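PDB 6AKZ: GlcNAc Inducible Gene 2, GIG2 from Candida albicans, which binds a ferric ion and is probably an oxygenase of the DUF1479 (Gig2-like) family, which belongs to the cupin clan. Local coordinates for residues T380-Q383 against T384-D387; A417-D420 against D421-N424; K40-L43 against V44-K48. All blocks are in the same frame, centred on the assembly; numbering follows the deposited sequence.

Contact 1 (T380-Q383 against T384-D387); sequences TNIQ and TLLD
Asn381 and Leu385 are joined by a backbone bond, Leu385 N donating to Asn381 O at 3.0 Å, and the same i to i+4 step is repeated from Leu386 N to Ile382 O and from Asp387 N to Gln383 O. Side chains crowd the same carbonyls: Leu385 CB lies 3.3 Å from Ile382 O, while Leu386 CG approaches that oxygen from another direction at 3.4 Å. On the polar flank Thr384 sets its hydroxyl beside its own backbone N (chi1 -68°), which places OG1 where a water can join it, 2.8 Å away, to the turn before. That water donates to Thr380 O at 2.6 Å, a carbonyl lying just ahead of the regular bonds. The whole makes a worked case of the first turn of an alpha helix, here helix 382-394, with a solvent bridge spanning the same i to i+4 interval as the direct bonds. Asn381 runs alongside Thr384, both side chains pointing the same way, but OD1 and OG1 stay 3.8 Å apart. The amide of Asn381 looks instead to the surrounding chain: its ND2 gives hydrogen bonds to Phe253 O and Pro376 O, tying the start of the helix to the loop of Phe253 and to the chain that leads into it. On the apolar flank Ile382 CD1 and Leu385 CD2 come within 4.5 Å of each other, and both residues rest on Ala454 of helix 445-460, with Leu386 set against Leu458 of the same helix. Farther along, Asp387 leads its carboxylate away from the preceding turn, and OD2 accepts a hydrogen bond from Ala399 N.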
loop_
_atom_site.group_PDB
_atom_site.type_symbol
_atom_site.label_atom_id
_atom_site.label_comp_id
_atom_site.label_asym_id
_atom_site.label_seq_id
_atom_site.Cartn_x
_atom_site.Cartn_y
_atom_site.Cartn_z
ATOM N N THR A 380 4.891 0.165 14.167
ATOM C CA THR A 380 3.509 0.695 13.944
ATOM C C THR A 380 2.545 -0.443 13.547
ATOM O O THR A 380 1.412 -0.133 13.264
ATOM C CB THR A 380 3.445 1.868 12.945
ATOM O OG1 THR A 380 3.877 1.446 11.628
ATOM C CG2 THR A 380 4.338 3.059 13.382
ATOM N N ASN A 381 3.049 -1.688 13.416
ATOM C CA ASN A 381 2.277 -2.863 13.091
ATOM C C ASN A 381 2.028 -3.782 14.295
ATOM O O ASN A 381 1.407 -4.827 14.154
ATOM C CB ASN A 381 2.883 -3.625 11.923
ATOM C CG ASN A 381 2.452 -3.026 10.599
ATOM O OD1 ASN A 381 1.348 -2.432 10.545
ATOM N ND2 ASN A 381 3.309 -3.038 9.578
ATOM N N ILE A 382 2.520 -3.417 15.459
ATOM C CA ILE A 382 2.245 -4.276 16.636
ATOM C C ILE A 382 0.741 -4.263 16.952
ATOM O O ILE A 382 0.142 -5.315 17.303
ATOM C CB ILE A 382 3.108 -3.864 17.826
ATOM C CG1 ILE A 382 4.595 -4.003 17.493
ATOM C CG2 ILE A 382 2.706 -4.678 19.033
ATOM C CD1 ILE A 382 5.070 -5.395 17.182
ATOM N N GLN A 383 0.082 -3.130 16.756
ATOM C CA GLN A 383 -1.396 -3.136 17.000
ATOM C C GLN A 383 -2.135 -4.020 16.017
ATOM O O GLN A 383 -3.076 -4.689 16.361
ATOM C CB GLN A 383 -1.944 -1.716 16.928
ATOM C CG GLN A 383 -1.506 -0.882 18.093
ATOM C CD GLN A 383 -2.169 -1.226 19.426
ATOM O OE1 GLN A 383 -2.980 -2.178 19.560
ATOM N NE2 GLN A 383 -1.822 -0.436 20.443
ATOM N N THR A 384 -1.645 -4.069 14.802
ATOM C CA THR A 384 -2.175 -4.935 13.791
ATOM C C THR A 384 -1.987 -6.403 14.172
ATOM O O THR A 384 -2.938 -7.152 14.067
ATOM C CB THR A 384 -1.553 -4.656 12.380
ATOM O OG1 THR A 384 -2.014 -3.371 11.979
ATOM C CG2 THR A 384 -1.938 -5.694 11.358
ATOM N N LEU A 385 -0.816 -6.750 14.674
ATOM C CA LEU A 385 -0.491 -8.112 15.036
ATOM C C LEU A 385 -1.586 -8.528 16.125
ATOM O O LEU A 385 -2.115 -9.609 16.073
ATOM C CB LEU A 385 0.872 -8.133 15.673
ATOM C CG LEU A 385 1.384 -9.463 16.193
ATOM C CD1 LEU A 385 1.522 -10.477 15.128
ATOM C CD2 LEU A 385 2.703 -9.172 16.914
ATOM N N LEU A 386 -1.852 -7.631 17.054
ATOM C CA LEU A 386 -2.785 -7.913 18.174
ATOM C C LEU A 386 -4.203 -8.006 17.675
ATOM O O LEU A 386 -4.970 -8.822 18.192
ATOM C CB LEU A 386 -2.682 -6.837 19.275
ATOM C CG LEU A 386 -1.324 -6.781 20.005
ATOM C CD1 LEU A 386 -1.323 -5.745 21.111
ATOM C CD2 LEU A 386 -0.927 -8.119 20.586
ATOM N N ASP A 387 -4.586 -7.155 16.721
ATOM C CA ASP A 387 -5.912 -7.225 16.162
ATOM C C ASP A 387 -6.165 -8.484 15.366
ATOM O O ASP A 387 -7.244 -9.111 15.498
ATOM C CB ASP A 387 -6.217 -5.969 15.384
ATOM C CG ASP A 387 -7.659 -5.886 15.002
ATOM O OD1 ASP A 387 -8.554 -5.961 15.898
ATOM O OD2 ASP A 387 -7.914 -5.818 13.811
HETATM O O HOH W 1 -0.849 -1.423 13.569
#

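Contact 2 (A417-D420 against D421-N424); sequences ANID and DLKN
Ile419 O is gripped twice, by Leu422 N at 3.1 Å and by a water that donates to it at 2.6 Å. The second grip carries the turn onward, because the same water accepts from Asn424 N at 2.9 Å and so bridges i to i+5. Before this step Asp421 N donates to Asn418 O at 2.8 Å, and after it Lys423 N reaches Asp420 O. In all three bonds the donor stands well above the carbonyl plane, 48° out of it in the first and 60° in the last.

The carboxylate of Asp421 folds back beside its own backbone N (chi1 -61°), and this brings OD2 to 3.4 Å from Asn418 CB. A further water donates to OD2 at 2.7 Å while accepting from Asn418 N, bridging the carboxylate to the backbone three residues earlier. On the other flank Ile419 CD1 meets Leu422 CD1 at 4.3 Å, and both residues lean on Phe392 of helix 382-394 and on Leu434. Lys423 leads its amine away to a salt bridge with Glu138 of helix 134-140. Its backbone, like that of Asn424, is left-handed, with positive phi, and here the run of bonds stops. Three successive i to i+3 bonds are the mark of a short 3-10 segment, found here in the connection between helices 407-412 and 426-431.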
loop_
_atom_site.group_PDB
_atom_site.type_symbol
_atom_site.label_atom_id
_atom_site.label_comp_id
_atom_site.label_asym_id
_atom_site.label_seq_id
_atom_site.Cartn_x
_atom_site.Cartn_y
_atom_site.Cartn_z
ATOM N N ALA A 417 -12.848 -18.709 10.487
ATOM C CA ALA A 417 -11.527 -18.932 11.093
ATOM C C ALA A 417 -11.425 -20.309 11.591
ATOM O O ALA A 417 -12.329 -20.774 12.261
ATOM C CB ALA A 417 -11.347 -18.008 12.268
ATOM N N ASN A 418 -10.392 -20.995 11.202
ATOM C CA ASN A 418 -10.089 -22.297 11.768
ATOM C C ASN A 418 -8.635 -22.435 11.952
ATOM O O ASN A 418 -7.885 -22.445 10.978
ATOM C CB ASN A 418 -10.585 -23.437 10.870
ATOM C CG ASN A 418 -11.928 -23.926 11.273
ATOM O OD1 ASN A 418 -12.890 -23.800 10.538
ATOM N ND2 ASN A 418 -12.008 -24.490 12.477
ATOM N N ILE A 419 -8.220 -22.566 13.211
ATOM C CA ILE A 419 -6.839 -22.828 13.527
ATOM C C ILE A 419 -6.253 -23.937 12.642
ATOM O O ILE A 419 -5.088 -23.874 12.263
ATOM C CB ILE A 419 -6.676 -23.246 15.030
ATOM C CG1 ILE A 419 -6.771 -22.031 15.928
ATOM C CG2 ILE A 419 -5.343 -23.916 15.275
ATOM C CD1 ILE A 419 -5.479 -21.229 15.987
ATOM N N ASP A 420 -7.016 -24.988 12.350
ATOM C CA ASP A 420 -6.447 -26.072 11.571
ATOM C C ASP A 420 -6.087 -25.661 10.119
ATOM O O ASP A 420 -5.265 -26.349 9.541
ATOM C CB ASP A 420 -7.371 -27.297 11.462
ATOM C CG ASP A 420 -7.413 -28.156 12.758
ATOM O OD1 ASP A 420 -6.649 -27.926 13.728
ATOM O OD2 ASP A 420 -8.253 -29.094 12.761
ATOM N N ASP A 421 -6.668 -24.584 9.591
ATOM C CA ASP A 421 -6.313 -24.063 8.240
ATOM C C ASP A 421 -4.858 -23.578 8.190
ATOM O O ASP A 421 -4.277 -23.383 7.116
ATOM C CB ASP A 421 -7.227 -22.905 7.862
ATOM C CG ASP A 421 -8.701 -23.303 7.790
ATOM O OD1 ASP A 421 -8.930 -24.525 7.655
ATOM O OD2 ASP A 421 -9.596 -22.417 7.789
ATOM N N LEU A 422 -4.257 -23.352 9.358
ATOM C CA LEU A 422 -2.882 -22.976 9.430
ATOM C C LEU A 422 -1.991 -24.174 9.375
ATOM O O LEU A 422 -0.837 -24.007 9.280
ATOM C CB LEU A 422 -2.624 -22.131 10.689
ATOM C CG LEU A 422 -3.429 -20.843 10.824
ATOM C CD1 LEU A 422 -3.529 -20.309 12.237
ATOM C CD2 LEU A 422 -2.772 -19.814 9.913
ATOM N N LYS A 423 -2.541 -25.404 9.389
ATOM C CA LYS A 423 -1.824 -26.578 9.099
ATOM C C LYS A 423 -0.677 -26.852 10.107
ATOM O O LYS A 423 0.379 -27.376 9.727
ATOM C CB LYS A 423 -1.303 -26.618 7.668
ATOM C CG LYS A 423 -2.215 -26.069 6.563
ATOM C CD LYS A 423 -3.369 -26.943 6.166
ATOM C CE LYS A 423 -4.190 -26.229 5.078
ATOM N NZ LYS A 423 -5.590 -26.695 5.073
ATOM N N ASN A 424 -0.925 -26.399 11.332
ATOM C CA ASN A 424 0.080 -26.377 12.401
ATOM C C ASN A 424 1.485 -25.905 11.908
ATOM O O ASN A 424 2.502 -26.352 12.376
ATOM C CB ASN A 424 0.071 -27.743 13.161
ATOM C CG ASN A 424 0.598 -27.617 14.575
ATOM O OD1 ASN A 424 0.400 -26.588 15.266
ATOM N ND2 ASN A 424 1.346 -28.610 14.993
HETATM O O HOH W 2 -9.007 -19.918 8.536
HETATM O O HOH W 3 -2.911 -25.133 13.014
#

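Contact 3 (K40-L43 against V44-K48); sequences KRLL and VEINK
Ile46 packs one turn above Leu42 on the inner face of helix 32-56, a long alpha helix that is amphipathic here, with Leu42, Leu43 and Ile46 buried and Arg41 and Val44 exposed. The side chain of Ile46 can be followed outward atom by atom. Its CB sits 3.5 Å from Leu42 O, the carbonyl that also accepts Ile46 N in a short, nearly axial backbone bond of 2.7 Å. From there CG1 swings beside the backbone N (chi1 -79°) and stays over the same oxygen while also touching Leu42 CD1. The extended end then carries CD1 onto the leucine branch point, 4.0 Å from Leu42 CG and only slightly farther from Leu42 CD1. The two side chains cross obliquely, Leu42 meeting the isoleucine with its branch point and one methyl, CD1. Tyr284 of helix 278-287 packs against Ile46 and Leu43, and Leu42 lies on Leu280 and Ala283 of that helix, so this row of apolar residues forms the seam between the two helices.

The outer face carries the charged residues, with Val44 among them. Arg41 directs its guanidinium away, NE forming a salt bridge with Glu219 and NH2 a hydrogen bond to Gly216 O, while Lys40 NZ pairs with Asp301. Val44 lays CG2 against Lys40 O at 3.3 Å, the same oxygen that takes a weak bond from Val44 N. Glu45 N binds Arg41 O more firmly, and Glu45 CG rests against that oxygen too. The bend of the glutamate chain at chi2 (-48°) turns its carboxylate outward beside its own turn, leaving a gap to Arg41 O that one water fills, donating both to Arg41 O at 2.8 Å and to Glu45 OE2 at 2.9 Å.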
loop_
_atom_site.group_PDB
_atom_site.type_symbol
_atom_site.label_atom_id
_atom_site.label_comp_id
_atom_site.label_asym_id
_atom_site.label_seq_id
_atom_site.Cartn_x
_atom_site.Cartn_y
_atom_site.Cartn_z
ATOM N N LYS A 40 10.605 22.641 -11.957
ATOM C CA LYS A 40 10.721 22.803 -13.390
ATOM C C LYS A 40 11.396 21.609 -14.114
ATOM O O LYS A 40 10.892 21.147 -15.131
ATOM C CB LYS A 40 11.463 24.104 -13.626
ATOM C CG LYS A 40 10.575 25.265 -13.237
ATOM C CD LYS A 40 11.342 26.565 -13.309
ATOM C CE LYS A 40 10.462 27.656 -12.755
ATOM N NZ LYS A 40 11.315 28.892 -12.788
ATOM N N ARG A 41 12.508 21.130 -13.604
ATOM C CA ARG A 41 13.147 19.876 -14.093
ATOM C C ARG A 41 12.124 18.679 -14.070
ATOM O O ARG A 41 12.093 17.858 -14.988
ATOM C CB ARG A 41 14.324 19.445 -13.257
ATOM C CG ARG A 41 15.474 20.441 -13.154
ATOM C CD ARG A 41 16.774 19.740 -12.729
ATOM N NE ARG A 41 16.656 19.138 -11.390
ATOM C CZ ARG A 41 16.884 19.760 -10.248
ATOM N NH1 ARG A 41 17.253 21.058 -10.236
ATOM N NH2 ARG A 41 16.745 19.093 -9.108
ATOM N N LEU A 42 11.367 18.595 -12.998
ATOM C CA LEU A 42 10.410 17.521 -12.799
ATOM C C LEU A 42 9.343 17.467 -13.923
ATOM O O LEU A 42 9.102 16.410 -14.509
ATOM C CB LEU A 42 9.733 17.629 -11.446
ATOM C CG LEU A 42 8.604 16.625 -11.188
ATOM C CD1 LEU A 42 9.185 15.188 -11.168
ATOM C CD2 LEU A 42 7.919 16.923 -9.902
ATOM N N LEU A 43 8.729 18.612 -14.199
ATOM C CA LEU A 43 7.750 18.700 -15.226
ATOM C C LEU A 43 8.264 18.345 -16.594
ATOM O O LEU A 43 7.557 17.648 -17.342
ATOM C CB LEU A 43 7.093 20.082 -15.222
ATOM C CG LEU A 43 6.220 20.492 -14.056
ATOM C CD1 LEU A 43 5.554 21.820 -14.385
ATOM C CD2 LEU A 43 5.150 19.483 -13.627
ATOM N N VAL A 44 9.515 18.687 -16.880
ATOM C CA VAL A 44 10.102 18.372 -18.147
ATOM C C VAL A 44 10.220 16.837 -18.238
ATOM O O VAL A 44 9.747 16.273 -19.184
ATOM C CB VAL A 44 11.467 19.064 -18.323
ATOM C CG1 VAL A 44 12.215 18.493 -19.527
ATOM C CG2 VAL A 44 11.260 20.588 -18.413
ATOM N N GLU A 45 10.722 16.203 -17.171
ATOM C CA GLU A 45 10.880 14.721 -17.105
ATOM C C GLU A 45 9.524 14.022 -17.158
ATOM O O GLU A 45 9.418 12.953 -17.821
ATOM C CB GLU A 45 11.631 14.225 -15.868
ATOM C CG GLU A 45 13.109 14.608 -15.870
ATOM C CD GLU A 45 13.786 14.307 -17.203
ATOM O OE1 GLU A 45 13.870 13.096 -17.542
ATOM O OE2 GLU A 45 14.129 15.267 -17.949
ATOM N N ILE A 46 8.545 14.562 -16.437
ATOM C CA ILE A 46 7.203 13.995 -16.460
ATOM C C ILE A 46 6.668 13.951 -17.916
ATOM O O ILE A 46 6.165 12.901 -18.382
ATOM C CB ILE A 46 6.252 14.694 -15.504
ATOM C CG1 ILE A 46 6.507 14.181 -14.079
ATOM C CG2 ILE A 46 4.815 14.546 -15.887
ATOM C CD1 ILE A 46 5.593 14.803 -12.999
ATOM N N ASN A 47 6.820 15.047 -18.656
ATOM C CA ASN A 47 6.235 15.071 -19.999
ATOM C C ASN A 47 6.895 14.053 -20.924
ATOM O O ASN A 47 6.203 13.350 -21.682
ATOM C CB ASN A 47 6.259 16.474 -20.580
ATOM C CG ASN A 47 5.295 16.608 -21.743
ATOM O OD1 ASN A 47 4.216 15.988 -21.756
ATOM N ND2 ASN A 47 5.696 17.347 -22.754
ATOM N N LYS A 48 8.195 13.893 -20.802
ATOM C CA LYS A 48 8.895 12.890 -21.548
ATOM C C LYS A 48 8.492 11.457 -21.143
ATOM O O LYS A 48 8.115 10.657 -22.010
ATOM C CB LYS A 48 10.402 12.999 -21.417
ATOM C CG LYS A 48 11.048 14.176 -22.113
ATOM C CD LYS A 48 12.516 14.387 -21.695
ATOM C CE LYS A 48 13.343 13.111 -21.558
ATOM N NZ LYS A 48 13.477 12.351 -22.846
HETATM O O HOH W 4 14.468 17.681 -16.409
#

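In the fold
The three contacts are local helical turns at different places round the fold, each away from the ferric ion held by His192, Asp194 and His355. Contacts 1 and 2 lie on the same side of the chain's centre, their own centres 20 Å apart and their nearest atoms about 10 Å. They do not touch, yet one element serves both: helix 382-394 begins in contact 1, and its far end meets contact 2 through Phe392. Contact 3 sits on the opposite side, with its centre 40 Å from that of contact 1 and 52 Å from that of contact 2. In sequence it comes first, ahead of the strands of the main sheet, whereas the other two follow them.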